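Local coordinates for protein 1-carboxybiuret hydrolase subunit AtzE (Pseudomonas sp., PDB 6C62) that hydrolyses 1-carboxybiuret to urea-1,3-dicarboxylate and ammonia in the degradation of atrazine, as a member of the amidase family, at residues 100-112 and 220-232. Numbering follows the deposited sequence. Where two conformers were deposited one is given.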
ATOM      1  N   ASP A 100      19.720 -10.416  17.404  1.00 13.75           N
ATOM      2  CA  ASP A 100      20.200  -9.192  16.747  1.00 15.25           C
ATOM      3  C   ASP A 100      19.361  -8.872  15.520  1.00 14.01           C
ATOM      4  O   ASP A 100      18.869  -9.797  14.843  1.00 11.41           O
ATOM      5  CB  ASP A 100      21.630  -9.418  16.223  1.00 15.77           C
ATOM      6  CG  ASP A 100      22.684  -9.528  17.349  1.00 19.32           C
ATOM      7  OD1 ASP A 100      22.496  -8.944  18.479  1.00 17.39           O
ATOM      8  OD2 ASP A 100      23.748 -10.138  17.060  1.00 20.76           O
ATOM      9  N   ALA A 101      19.218  -7.588  15.228  1.00 12.89           N
ATOM     10  CA  ALA A 101      18.705  -7.150  13.927  1.00 12.50           C
ATOM     11  C   ALA A 101      19.500  -7.822  12.840  1.00 11.52           C
ATOM     12  O   ALA A 101      20.693  -8.048  12.972  1.00 10.13           O
ATOM     13  CB  ALA A 101      18.911  -5.655  13.784  1.00 13.44           C
ATOM     14  N   VAL A 102      18.850  -8.090  11.734  1.00 10.93           N
ATOM     15  CA  VAL A 102      19.566  -8.677  10.593  1.00 11.02           C
ATOM     16  C   VAL A 102      20.811  -7.896  10.185  1.00 11.43           C
ATOM     17  O   VAL A 102      21.828  -8.500   9.896  1.00 11.61           O
ATOM     18  CB  VAL A 102      18.576  -8.866   9.389  1.00 10.95           C
ATOM     19  CG1 VAL A 102      19.291  -9.247   8.138  1.00 11.58           C
ATOM     20  CG2 VAL A 102      17.554  -9.950   9.767  1.00 11.22           C
ATOM     21  N   LEU A 103      20.752  -6.553  10.135  1.00 10.63           N
ATOM     22  CA  LEU A 103      21.939  -5.836   9.756  1.00 11.37           C
ATOM     23  C   LEU A 103      23.126  -5.984  10.745  1.00 11.95           C
ATOM     24  O   LEU A 103      24.317  -6.034  10.309  1.00 11.33           O
ATOM     25  CB  LEU A 103      21.655  -4.350   9.528  1.00 11.77           C
ATOM     26  CG  LEU A 103      20.606  -4.029   8.485  1.00 11.65           C
ATOM     27  CD1 LEU A 103      20.612  -2.567   8.220  1.00 11.85           C
ATOM     28  CD2 LEU A 103      20.861  -4.819   7.200  1.00 12.61           C
ATOM     29  N   VAL A 104      22.797  -6.075  12.035  1.00 11.85           N
ATOM     30  CA  VAL A 104      23.784  -6.367  13.068  1.00 11.95           C
ATOM     31  C   VAL A 104      24.385  -7.759  12.860  1.00 12.71           C
ATOM     32  O   VAL A 104      25.627  -7.903  12.926  1.00 10.63           O
ATOM     33  CB  VAL A 104      23.187  -6.204  14.481  1.00 12.58           C
ATOM     34  CG1 VAL A 104      24.176  -6.691  15.551  1.00 13.29           C
ATOM     35  CG2 VAL A 104      22.744  -4.765  14.707  1.00 12.85           C
ATOM     36  N   GLN A 105      23.535  -8.762  12.583  0.50 12.04           N
ATOM     37  CA  GLN A 105      24.000 -10.135  12.276  0.50 12.72           C
ATOM     38  C   GLN A 105      24.963 -10.139  11.094  0.50 12.80           C
ATOM     39  O   GLN A 105      25.975 -10.815  11.128  0.50 12.80           O
ATOM     40  CB  GLN A 105      22.852 -11.100  11.933  0.50 12.99           C
ATOM     41  CG  GLN A 105      21.767 -11.305  13.017  0.50 13.63           C
ATOM     42  CD  GLN A 105      20.493 -12.125  12.605  0.50 13.75           C
ATOM     43  OE1 GLN A 105      20.366 -12.694  11.472  0.50 13.63           O
ATOM     44  NE2 GLN A 105      19.493 -12.105  13.525  0.50 12.36           N
ATOM     45  N   ARG A 106      24.657  -9.367  10.051  1.00 13.24           N
ATOM     46  CA  ARG A 106      25.543  -9.297   8.868  1.00 12.87           C
ATOM     47  C   ARG A 106      26.889  -8.605   9.156  1.00 13.44           C
ATOM     48  O   ARG A 106      27.935  -9.053   8.655  1.00 12.76           O
ATOM     49  CB  ARG A 106      24.774  -8.716   7.688  1.00 13.21           C
ATOM     50  CG  ARG A 106      23.726  -9.711   7.235  1.00 14.06           C
ATOM     51  CD  ARG A 106      22.936  -9.266   6.055  1.00 15.27           C
ATOM     52  NE  ARG A 106      21.817 -10.164   5.779  1.00 16.03           N
ATOM     53  CZ  ARG A 106      20.972  -9.954   4.766  1.00 17.14           C
ATOM     54  NH1 ARG A 106      21.099  -8.900   3.972  1.00 17.09           N
ATOM     55  NH2 ARG A 106      19.957 -10.784   4.553  1.00 17.66           N
ATOM     56  N   LEU A 107      26.873  -7.559   9.997  1.00 12.95           N
ATOM     57  CA  LEU A 107      28.108  -6.895  10.358  1.00 13.34           C
ATOM     58  C   LEU A 107      28.958  -7.833  11.218  1.00 13.70           C
ATOM     59  O   LEU A 107      30.152  -7.922  11.054  1.00 11.40           O
ATOM     60  CB  LEU A 107      27.879  -5.559  11.058  1.00 14.68           C
ATOM     61  CG  LEU A 107      27.356  -4.429  10.126  1.00 15.21           C
ATOM     62  CD1 LEU A 107      27.043  -3.185  10.975  1.00 15.22           C
ATOM     63  CD2 LEU A 107      28.289  -4.102   9.000  1.00 15.42           C
ATOM     64  N   LYS A 108      28.320  -8.503  12.167  1.00 16.60           N
ATOM     65  CA  LYS A 108      28.969  -9.509  12.995  1.00 17.06           C
ATOM     66  C   LYS A 108      29.655 -10.616  12.119  1.00 16.11           C
ATOM     67  O   LYS A 108      30.822 -10.919  12.345  1.00 14.31           O
ATOM     68  CB  LYS A 108      27.984 -10.129  13.970  1.00 18.80           C
ATOM     69  CG  LYS A 108      28.598 -11.246  14.755  1.00 24.74           C
ATOM     70  CD  LYS A 108      27.674 -11.776  15.827  1.00 29.59           C
ATOM     71  CE  LYS A 108      27.752 -13.302  15.924  1.00 37.85           C
ATOM     72  NZ  LYS A 108      28.299 -13.937  17.192  1.00 41.30           N
ATOM     73  N   ALA A 109      28.934 -11.149  11.130  1.00 15.11           N
ATOM     74  CA  ALA A 109      29.461 -12.154  10.188  1.00 15.35           C
ATOM     75  C   ALA A 109      30.645 -11.611   9.405  1.00 14.87           C
ATOM     76  O   ALA A 109      31.484 -12.379   9.002  1.00 15.84           O
ATOM     77  CB  ALA A 109      28.382 -12.668   9.202  1.00 14.54           C
ATOM     78  N   ALA A 110      30.670 -10.303   9.116  1.00 13.16           N
ATOM     79  CA  ALA A 110      31.801  -9.710   8.462  1.00 13.57           C
ATOM     80  C   ALA A 110      32.986  -9.400   9.416  1.00 12.94           C
ATOM     81  O   ALA A 110      33.990  -8.910   8.969  1.00 13.26           O
ATOM     82  CB  ALA A 110      31.365  -8.436   7.739  1.00 14.24           C
ATOM     83  N   GLY A 111      32.848  -9.695  10.706  1.00 12.61           N
ATOM     84  CA  GLY A 111      33.950  -9.610  11.679  1.00 13.54           C
ATOM     85  C   GLY A 111      33.891  -8.357  12.515  1.00 13.09           C
ATOM     86  O   GLY A 111      34.770  -8.147  13.285  1.00 13.08           O
ATOM     87  N   ALA A 112      32.868  -7.508  12.330  1.00 13.76           N
ATOM     88  CA  ALA A 112      32.791  -6.280  13.086  1.00 12.75           C
ATOM     89  C   ALA A 112      32.410  -6.556  14.543  1.00 12.09           C
ATOM     90  O   ALA A 112      31.754  -7.540  14.870  1.00 12.59           O
ATOM     91  CB  ALA A 112      31.870  -5.295  12.414  1.00 12.33           C
ATOM     92  N   ALA A 220      31.214   2.091   2.011  1.00 13.67           N
ATOM     93  CA  ALA A 220      31.129   1.050   0.969  1.00 12.93           C
ATOM     94  C   ALA A 220      31.308  -0.331   1.550  1.00 12.25           C
ATOM     95  O   ALA A 220      30.565  -1.260   1.200  1.00 11.03           O
ATOM     96  CB  ALA A 220      32.130   1.305  -0.163  1.00 14.05           C
ATOM     97  N   LEU A 221      32.285  -0.460   2.458  1.00 13.44           N
ATOM     98  CA  LEU A 221      32.584  -1.770   3.088  1.00 13.78           C
ATOM     99  C   LEU A 221      31.399  -2.242   3.931  1.00 12.73           C
ATOM    100  O   LEU A 221      31.057  -3.411   3.877  1.00 12.43           O
ATOM    101  CB  LEU A 221      33.834  -1.716   4.017  1.00 15.27           C
ATOM    102  CG  LEU A 221      35.161  -1.589   3.267  1.00 16.48           C
ATOM    103  CD1 LEU A 221      36.202  -1.031   4.182  1.00 19.15           C
ATOM    104  CD2 LEU A 221      35.623  -2.898   2.713  1.00 17.56           C
ATOM    105  N   ALA A 222      30.789  -1.315   4.692  1.00 12.72           N
ATOM    106  CA  ALA A 222      29.693  -1.678   5.600  1.00 12.49           C
ATOM    107  C   ALA A 222      28.449  -2.017   4.780  1.00 11.65           C
ATOM    108  O   ALA A 222      27.770  -3.000   5.029  1.00 11.74           O
ATOM    109  CB  ALA A 222      29.437  -0.538   6.551  1.00 12.32           C
ATOM    110  N   TYR A 223      28.174  -1.172   3.789  1.00 12.62           N
ATOM    111  CA  TYR A 223      27.079  -1.406   2.833  1.00 12.10           C
ATOM    112  C   TYR A 223      27.217  -2.772   2.153  1.00 12.69           C
ATOM    113  O   TYR A 223      26.289  -3.566   2.180  1.00 13.91           O
ATOM    114  CB  TYR A 223      27.025  -0.275   1.828  1.00 11.61           C
ATOM    115  CG  TYR A 223      26.127  -0.471   0.643  1.00 10.96           C
ATOM    116  CD1 TYR A 223      24.798  -0.780   0.805  1.00 11.93           C
ATOM    117  CD2 TYR A 223      26.620  -0.372  -0.649  1.00 11.06           C
ATOM    118  CE1 TYR A 223      23.958  -0.971  -0.309  1.00 11.28           C
ATOM    119  CE2 TYR A 223      25.805  -0.480  -1.762  1.00 11.42           C
ATOM    120  CZ  TYR A 223      24.457  -0.826  -1.576  1.00 12.04           C
ATOM    121  OH  TYR A 223      23.653  -1.022  -2.648  1.00 11.75           O
ATOM    122  N   ASP A 224      28.376  -3.090   1.610  1.00 13.33           N
ATOM    123  CA  ASP A 224      28.567  -4.454   1.003  1.00 14.39           C
ATOM    124  C   ASP A 224      28.343  -5.620   1.966  1.00 13.30           C
ATOM    125  O   ASP A 224      27.617  -6.562   1.646  1.00 12.34           O
ATOM    126  CB  ASP A 224      29.921  -4.589   0.325  1.00 15.83           C
ATOM    127  CG  ASP A 224      29.989  -3.809  -1.028  1.00 20.91           C
ATOM    128  OD1 ASP A 224      29.000  -3.022  -1.391  1.00 21.01           O
ATOM    129  OD2 ASP A 224      31.068  -3.939  -1.699  1.00 19.71           O
ATOM    130  N   ALA A 225      28.817  -5.471   3.189  1.00 12.71           N
ATOM    131  CA  ALA A 225      28.599  -6.471   4.224  1.00 12.45           C
ATOM    132  C   ALA A 225      27.126  -6.703   4.580  1.00 12.41           C
ATOM    133  O   ALA A 225      26.737  -7.850   4.906  1.00 11.30           O
ATOM    134  CB  ALA A 225      29.399  -6.078   5.478  1.00 12.81           C
ATOM    135  N   MET A 226      26.335  -5.636   4.506  1.00 11.87           N
ATOM    136  CA  MET A 226      24.936  -5.652   4.927  1.00 12.92           C
ATOM    137  C   MET A 226      23.903  -6.065   3.815  1.00 12.56           C
ATOM    138  O   MET A 226      22.776  -6.413   4.082  1.00 12.13           O
ATOM    139  CB  MET A 226      24.606  -4.256   5.444  1.00 12.52           C
ATOM    140  CG  MET A 226      25.259  -4.009   6.772  1.00 13.80           C
ATOM    141  SD  MET A 226      24.588  -2.523   7.594  1.00 14.89           S
ATOM    142  CE  MET A 226      25.230  -1.242   6.544  1.00 12.42           C
ATOM    143  N   GLN A 227      24.349  -6.018   2.583  1.00 13.97           N
ATOM    144  CA  GLN A 227      23.488  -6.282   1.425  1.00 15.00           C
ATOM    145  C   GLN A 227      23.030  -7.725   1.339  1.00 17.93           C
ATOM    146  O   GLN A 227      23.744  -8.618   1.778  1.00 18.72           O
ATOM    147  CB  GLN A 227      24.232  -5.996   0.139  1.00 15.21           C
ATOM    148  CG  GLN A 227      24.324  -4.544  -0.295  1.00 13.83           C
ATOM    149  CD  GLN A 227      24.812  -4.470  -1.736  1.00 14.71           C
ATOM    150  OE1 GLN A 227      24.142  -4.973  -2.610  1.00 13.96           O
ATOM    151  NE2 GLN A 227      25.984  -3.858  -1.967  1.00 14.17           N
ATOM    152  N   GLY A 228      21.849  -7.945   0.764  1.00 18.40           N
ATOM    153  CA  GLY A 228      21.374  -9.290   0.506  1.00 19.05           C
ATOM    154  C   GLY A 228      19.877  -9.381   0.734  1.00 19.78           C
ATOM    155  O   GLY A 228      19.347  -8.731   1.654  1.00 20.73           O
ATOM    156  N   PRO A 229      19.201 -10.225  -0.050  1.00 20.83           N
ATOM    157  CA  PRO A 229      17.771 -10.462   0.173  1.00 21.32           C
ATOM    158  C   PRO A 229      17.479 -11.019   1.545  1.00 20.42           C
ATOM    159  O   PRO A 229      18.337 -11.607   2.166  1.00 20.53           O
ATOM    160  CB  PRO A 229      17.378 -11.485  -0.905  1.00 21.81           C
ATOM    161  CG  PRO A 229      18.655 -12.092  -1.351  1.00 23.74           C
ATOM    162  CD  PRO A 229      19.774 -11.146  -1.070  1.00 22.56           C
ATOM    163  N   ASP A 230      16.290 -10.727   2.050  1.00 19.83           N
ATOM    164  CA  ASP A 230      15.804 -11.274   3.280  1.00 17.61           C
ATOM    165  C   ASP A 230      14.313 -11.543   3.061  1.00 21.15           C
ATOM    166  O   ASP A 230      13.458 -10.628   3.227  1.00 19.12           O
ATOM    167  CB  ASP A 230      15.996 -10.257   4.387  1.00 18.37           C
ATOM    168  CG  ASP A 230      15.511 -10.770   5.740  1.00 17.32           C
ATOM    169  OD1 ASP A 230      15.069 -11.946   5.808  1.00 19.27           O
ATOM    170  OD2 ASP A 230      15.584  -9.993   6.733  1.00 17.58           O
ATOM    171  N   PRO A 231      13.971 -12.782   2.653  1.00 23.64           N
ATOM    172  CA  PRO A 231      12.539 -13.136   2.420  1.00 22.25           C
ATOM    173  C   PRO A 231      11.653 -12.951   3.654  1.00 22.33           C
ATOM    174  O   PRO A 231      10.467 -12.889   3.500  1.00 21.31           O
ATOM    175  CB  PRO A 231      12.602 -14.634   2.034  1.00 22.50           C
ATOM    176  CG  PRO A 231      13.950 -15.125   2.446  1.00 24.70           C
ATOM    177  CD  PRO A 231      14.884 -13.915   2.369  1.00 24.89           C
ATOM    178  N   LEU A 232      12.196 -12.918   4.866  1.00 20.12           N
ATOM    179  CA  LEU A 232      11.367 -12.645   6.029  1.00 20.59           C
ATOM    180  C   LEU A 232      11.100 -11.149   6.249  1.00 20.04           C
ATOM    181  O   LEU A 232      10.433 -10.826   7.170  1.00 19.86           O
ATOM    182  CB  LEU A 232      11.965 -13.255   7.290  1.00 21.43           C
ATOM    183  CG  LEU A 232      12.177 -14.782   7.261  1.00 24.96           C
ATOM    184  CD1 LEU A 232      12.856 -15.273   8.528  1.00 25.05           C
ATOM    185  CD2 LEU A 232      10.852 -15.499   7.087  1.00 23.99           C
TER
HETATM  186  O   HOH W   1      28.152  -9.833   6.178  1.00 16.20           O
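R106 reaches from helix 102-109 to the end of helix 216-226 and gathers three backbone carbonyls where that helix gives way to an extended loop. Its chain runs extended from CG to NE, with chi2 at -178° and chi3 at -172°, which carries the guanidinium along the backbone from M226 to P229. R106 NH1 donates twice, to M226 O at 3.0 Å and, almost straight, to G228 O at 2.9 Å; both oxygens lie close to the guanidinium plane. R106 NH2 makes a more bent bond to P229 O (3.0 Å), which is tilted from that plane. Each nitrogen stands above the plane of the carbonyl it meets. V102 CG1 of the same helix covers part of one face of the guanidinium, offset toward the rim, while M226 O and G228 O sit at the edge. The D230 carboxylate approaches V102 instead, OD2 lying 3.6 Å from V102 CG2, and is held by S195 and R197.

Alongside the arginine, the M226 side chain packs against two leucines: M226 SD lies 4.0 Å from L103 CB, the two side chains crossing nearly at right angles, while M226 CG packs 3.8 Å from L107 CD2. With chi1 at -72°, M226 CG stands anti to its own carbonyl carbon, which sets it against L107. All three side chains also rest on L167 of strand 165-170, so the helix pair sits on the central sheet of the amidase fold. Farther along, A110 and A225 meet methyl to methyl, and a water donates to both R106 O and A225 O.

Methionine and leucine packing thus joins the helices beside the sheet, while one arginine ties together the last carbonyl of the helix and two of the loop that follows; at M226 O its positive charge probably complements the partial negative charge of the helix dipole.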